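Local coordinates for protein YchN (Escherichia coli, PDB 1JX7) that is of unknown function but assembles into a homohexamer, a dimer of trimers, and belongs to the DsrE/DsrF-like family, at residues Q2-V7 and S110-T116. Sequence-based numbering, arbitrary orientation.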
# COMPACT_ATOMS: atom_id res chain seq x y z
N GLN A 2 -19.13 -3.56 27.22
CA GLN A 2 -18.61 -4.07 25.96
C GLN A 2 -17.13 -3.75 25.79
O GLN A 2 -16.71 -2.63 26.05
CB GLN A 2 -19.38 -3.46 24.80
CG GLN A 2 -18.84 -3.85 23.46
CD GLN A 2 -19.72 -3.40 22.32
OE1 GLN A 2 -19.41 -3.63 21.15
NE2 GLN A 2 -20.84 -2.74 22.64
N LYS A 3 -16.37 -4.74 25.35
CA LYS A 3 -14.95 -4.56 25.15
C LYS A 3 -14.61 -4.50 23.67
O LYS A 3 -14.85 -5.46 22.92
CB LYS A 3 -14.15 -5.68 25.82
CG LYS A 3 -14.27 -5.67 27.34
CD LYS A 3 -13.20 -6.53 28.01
CE LYS A 3 -11.80 -5.96 27.80
NZ LYS A 3 -10.75 -6.66 28.58
N ILE A 4 -14.07 -3.38 23.24
CA ILE A 4 -13.69 -3.19 21.85
C ILE A 4 -12.21 -2.89 21.71
O ILE A 4 -11.70 -1.94 22.31
CB ILE A 4 -14.48 -2.04 21.21
CG1 ILE A 4 -15.94 -2.44 21.03
CG2 ILE A 4 -13.84 -1.65 19.89
CD1 ILE A 4 -16.81 -1.30 20.55
N VAL A 5 -11.52 -3.72 20.94
CA VAL A 5 -10.10 -3.53 20.71
C VAL A 5 -9.93 -3.01 19.29
O VAL A 5 -10.59 -3.47 18.35
CB VAL A 5 -9.31 -4.85 20.85
CG1 VAL A 5 -7.85 -4.63 20.48
CG2 VAL A 5 -9.42 -5.38 22.26
N ILE A 6 -9.04 -2.03 19.14
CA ILE A 6 -8.77 -1.46 17.82
C ILE A 6 -7.28 -1.62 17.55
O ILE A 6 -6.44 -1.25 18.36
CB ILE A 6 -9.12 0.04 17.76
CG1 ILE A 6 -10.63 0.21 17.55
CG2 ILE A 6 -8.32 0.73 16.65
CD1 ILE A 6 -11.06 1.65 17.26
N VAL A 7 -6.94 -2.20 16.41
CA VAL A 7 -5.54 -2.36 16.07
C VAL A 7 -5.25 -1.46 14.87
O VAL A 7 -6.15 -1.10 14.12
CB VAL A 7 -5.21 -3.83 15.73
CG1 VAL A 7 -3.72 -4.06 15.88
CG2 VAL A 7 -5.97 -4.76 16.67
N SER A 110 -10.24 -11.71 24.98
CA SER A 110 -11.23 -11.25 25.94
C SER A 110 -12.01 -10.02 25.46
O SER A 110 -12.40 -9.18 26.26
CB SER A 110 -10.55 -10.92 27.27
OG SER A 110 -9.62 -9.85 27.13
N ALA A 111 -12.24 -9.92 24.16
CA ALA A 111 -12.96 -8.79 23.61
C ALA A 111 -14.14 -9.26 22.78
O ALA A 111 -14.07 -10.28 22.10
CB ALA A 111 -12.03 -7.93 22.76
N ASP A 112 -15.24 -8.51 22.82
CA ASP A 112 -16.40 -8.87 22.04
C ASP A 112 -16.10 -8.54 20.58
O ASP A 112 -16.46 -9.30 19.68
CB ASP A 112 -17.63 -8.07 22.50
CG ASP A 112 -17.80 -8.08 24.01
OD1 ASP A 112 -17.75 -9.17 24.62
OD2 ASP A 112 -17.99 -6.99 24.59
N LYS A 113 -15.44 -7.41 20.36
CA LYS A 113 -15.10 -7.01 19.00
C LYS A 113 -13.67 -6.52 18.84
O LYS A 113 -13.06 -5.95 19.75
CB LYS A 113 -16.06 -5.93 18.51
CG LYS A 113 -17.20 -6.45 17.65
CD LYS A 113 -18.30 -5.43 17.54
CE LYS A 113 -19.00 -5.27 18.88
NZ LYS A 113 -20.17 -4.36 18.76
N VAL A 114 -13.12 -6.76 17.66
CA VAL A 114 -11.77 -6.33 17.36
C VAL A 114 -11.72 -5.74 15.96
O VAL A 114 -11.83 -6.45 14.96
CB VAL A 114 -10.77 -7.50 17.48
CG1 VAL A 114 -9.37 -7.01 17.16
CG2 VAL A 114 -10.81 -8.08 18.89
N LEU A 115 -11.57 -4.42 15.90
CA LEU A 115 -11.49 -3.72 14.64
C LEU A 115 -10.00 -3.62 14.29
O LEU A 115 -9.20 -3.13 15.09
CB LEU A 115 -12.11 -2.32 14.78
CG LEU A 115 -13.63 -2.20 14.99
CD1 LEU A 115 -14.26 -3.54 15.32
CD2 LEU A 115 -13.92 -1.21 16.10
N THR A 116 -9.64 -4.09 13.10
CA THR A 116 -8.24 -4.05 12.68
C THR A 116 -8.07 -3.19 11.44
O THR A 116 -8.31 -3.65 10.33
CB THR A 116 -7.73 -5.45 12.37
OG1 THR A 116 -8.56 -6.03 11.36
CG2 THR A 116 -7.76 -6.31 13.62
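Val5 and Leu115 lie in a parallel strand ladder: Val5 N donates to Lys113 O, Leu115 N to Val5 O (2.8 Å), and Val7 N to Leu115 O. The ladder begins with a longer but nearly straight bond from Lys113 N to Lys3 O, 3.3 Å. Before it, Asp112 substitutes a side chain for a strand carbonyl: its OD2 takes the amide of Lys3 (N to OD2, 2.9 Å) from above the carboxylate plane.

Branched aliphatic residues suit both buried faces. On one, Leu115 CD2 reaches Ile4 CG2 (3.8 Å) and Ile6 CG1; on the other, chi1 of 175° sets Val5 CG1 anti to the backbone N, leaving CG2 beside that N, where it meets the small Ala111 CB at 3.7 Å, while the side chains of Val7 and Thr116 lie side by side, CG2 to CG2.

Gln2, extended from a CG anti to the backbone N, accepts a bond from Lys113 NZ at OE1, whose exact place is uncertain. An alanine here would probably cost that ammonium one acceptor, though Thr108 O and Ala111 O of the second subunit also accept from it.

Strand 113-116 edges the chain's parallel sheet, with strand 3-8 between it and strand 36-41; helix 17-31 packs on Ile6, and Leu115 meets Val114 of the second subunit.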